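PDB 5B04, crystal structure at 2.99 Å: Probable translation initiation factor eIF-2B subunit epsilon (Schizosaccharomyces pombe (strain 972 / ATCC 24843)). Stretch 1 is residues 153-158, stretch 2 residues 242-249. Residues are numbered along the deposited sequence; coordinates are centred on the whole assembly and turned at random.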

# COMPACT_ATOMS: atom_id res chain seq x y z
N ALA I 153 7.83 52.85 -38.02
CA ALA I 153 8.47 52.04 -36.99
C ALA I 153 9.74 51.43 -37.57
O ALA I 153 9.69 50.45 -38.31
N ILE I 154 10.89 52.02 -37.23
CA ILE I 154 12.14 51.71 -37.91
C ILE I 154 12.89 50.51 -37.33
O ILE I 154 13.29 49.61 -38.07
N MET I 155 13.07 50.49 -36.02
CA MET I 155 13.91 49.46 -35.41
C MET I 155 13.36 48.95 -34.08
O MET I 155 12.84 49.71 -33.27
N THR I 156 13.49 47.64 -33.86
CA THR I 156 13.13 47.02 -32.59
C THR I 156 14.38 46.61 -31.83
O THR I 156 15.17 45.80 -32.31
N MET I 157 14.55 47.17 -30.64
CA MET I 157 15.73 46.89 -29.82
C MET I 157 15.50 45.73 -28.86
O MET I 157 14.69 45.84 -27.94
N VAL I 158 16.20 44.63 -29.09
CA VAL I 158 16.12 43.47 -28.21
C VAL I 158 16.97 43.67 -26.96
O VAL I 158 18.18 43.88 -27.06
N ASP I 242 27.43 55.94 -34.44
CA ASP I 242 27.03 54.96 -33.43
C ASP I 242 25.53 54.75 -33.47
O ASP I 242 24.76 55.70 -33.55
N ILE I 243 25.11 53.49 -33.40
CA ILE I 243 23.69 53.16 -33.51
C ILE I 243 22.90 53.61 -32.29
O ILE I 243 21.67 53.63 -32.31
N ARG I 244 23.59 53.99 -31.22
CA ARG I 244 22.92 54.35 -29.97
C ARG I 244 22.86 55.85 -29.71
O ARG I 244 21.79 56.39 -29.46
N LYS I 245 24.00 56.53 -29.76
CA LYS I 245 24.03 57.95 -29.41
C LYS I 245 23.95 58.85 -30.64
O LYS I 245 23.83 60.07 -30.52
N ASP I 246 23.99 58.25 -31.83
CA ASP I 246 23.78 59.02 -33.05
C ASP I 246 22.41 58.71 -33.65
O ASP I 246 21.61 59.62 -33.87
N PHE I 247 22.14 57.43 -33.90
CA PHE I 247 20.88 57.03 -34.51
C PHE I 247 19.70 57.14 -33.55
O PHE I 247 18.77 57.90 -33.79
N VAL I 248 19.74 56.36 -32.46
CA VAL I 248 18.65 56.33 -31.49
C VAL I 248 18.38 57.71 -30.90
O VAL I 248 17.23 58.14 -30.80
N TYR I 249 19.45 58.41 -30.52
CA TYR I 249 19.34 59.78 -30.02
C TYR I 249 18.63 60.66 -31.04
O TYR I 249 17.72 61.41 -30.69

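Strand 153-158 packs against helix 243-249, with their axes 11.3 Å apart at closest approach and running at 145°, closer to antiparallel than parallel. The backbones are nearest at Met155 and Val248, whose CA atoms lie 9.2 Å apart. Side chains fill this gap, and no hydrogen bond crosses it.

Met155 is the main bump. It points toward the helix with chi1 t and chi2 t, so the chain is extended and reaches well across. At chi3 p the tip turns, and the methyl settles among helix side chains. Its CE lies 3.7 Å from Phe247 CE2 and 3.8 Å from Val248 CG2. Further back, Met155 SD touches Ile243 CD1 at 3.9 Å. Ile243 (t, t) is itself extended, and its CB points toward the strand. The hollow that takes Met155 is thus lined by Ile243, Phe247 and Val248, with Arg244 NH1 4.2 Å from Met155 CE.

Phe247, chi1 t, also points toward the strand. It meets its neighbours with the ring edge. Ile154 CG2 sits near the ring plane, 3.8 Å from Phe247 CZ, and Met155 CE also lies at the edge. Ile154 is m, m; its CB points toward the helix, but the end of the side chain leads away.

Met157 (m, t, m) makes a second bump. Its SD lies over one face of the Arg244 guanidinium, 3.7 Å from Arg244 CZ. The same SD is 4.1 Å from Val248 CG2, so this valine methyl touches both methionines. Arg244 leaves the helix sideways, but its end comes nearer the strand; its guanidinium nitrogens are hydrogen-bonded elsewhere in the structure.

Ala153 and Thr156 do not reach the helix. Asp242 caps the helix start: its OD2 accepts from Lys245 N at 3.1 Å. Separately, Asp242 N donates to Asp246 OD2 at 2.8 Å.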

# COMPACT_ATOMS: atom_id res chain seq x y z
CB ALA I 153 7.53 50.96 -36.49
CB ILE I 154 13.07 52.93 -37.90
CG1 ILE I 154 12.42 54.09 -38.65
CG2 ILE I 154 14.41 52.59 -38.53
CD1 ILE I 154 11.93 53.71 -40.03
CB MET I 155 15.33 49.99 -35.24
CG MET I 155 16.26 49.13 -34.39
SD MET I 155 17.94 49.77 -34.33
CE MET I 155 17.82 50.97 -33.01
CB THR I 156 12.23 45.78 -32.80
OG1 THR I 156 10.96 46.19 -33.32
CG2 THR I 156 12.02 45.06 -31.48
CB MET I 157 16.15 48.14 -29.04
CG MET I 157 16.59 49.30 -29.92
SD MET I 157 17.13 50.73 -28.96
CE MET I 157 15.59 51.26 -28.23
CB VAL I 158 16.56 42.18 -28.92
CG1 VAL I 158 16.70 41.03 -27.93
CG2 VAL I 158 15.59 41.82 -30.03
CB ASP I 242 27.46 55.41 -32.03
CG ASP I 242 27.08 54.42 -30.96
OD1 ASP I 242 27.23 53.20 -31.20
OD2 ASP I 242 26.63 54.85 -29.87
CB ILE I 243 23.49 51.64 -33.72
CG1 ILE I 243 22.13 51.35 -34.35
CG2 ILE I 243 23.67 50.89 -32.40
CD1 ILE I 243 21.84 49.88 -34.53
CB ARG I 244 23.60 53.65 -28.79
CG ARG I 244 23.11 52.23 -28.55
CD ARG I 244 21.59 52.21 -28.41
NE ARG I 244 21.08 50.89 -28.04
CZ ARG I 244 20.75 49.94 -28.90
NH1 ARG I 244 20.87 50.15 -30.21
NH2 ARG I 244 20.30 48.77 -28.46
CB LYS I 245 25.29 58.27 -28.60
CG LYS I 245 25.19 59.56 -27.79
CD LYS I 245 25.53 59.34 -26.32
CE LYS I 245 26.57 58.25 -26.13
NZ LYS I 245 27.13 58.25 -24.76
CB ASP I 246 24.88 58.73 -34.08
CG ASP I 246 26.24 59.22 -33.64
OD1 ASP I 246 26.30 60.09 -32.74
OD2 ASP I 246 27.26 58.75 -34.19
CB PHE I 247 20.97 55.60 -35.05
CG PHE I 247 19.69 55.09 -35.65
CD1 PHE I 247 19.27 55.54 -36.89
CD2 PHE I 247 18.91 54.17 -34.97
CE1 PHE I 247 18.09 55.08 -37.44
CE2 PHE I 247 17.73 53.71 -35.52
CZ PHE I 247 17.32 54.16 -36.76
CB VAL I 248 18.94 55.33 -30.35
CG1 VAL I 248 17.98 55.55 -29.19
CG2 VAL I 248 18.85 53.91 -30.86
CB TYR I 249 20.72 60.35 -29.69
CG TYR I 249 20.72 61.84 -29.41
CD1 TYR I 249 20.38 62.32 -28.16
CD2 TYR I 249 21.07 62.75 -30.40
CE1 TYR I 249 20.37 63.68 -27.89
CE2 TYR I 249 21.07 64.11 -30.14
CZ TYR I 249 20.72 64.57 -28.89
OH TYR I 249 20.72 65.92 -28.64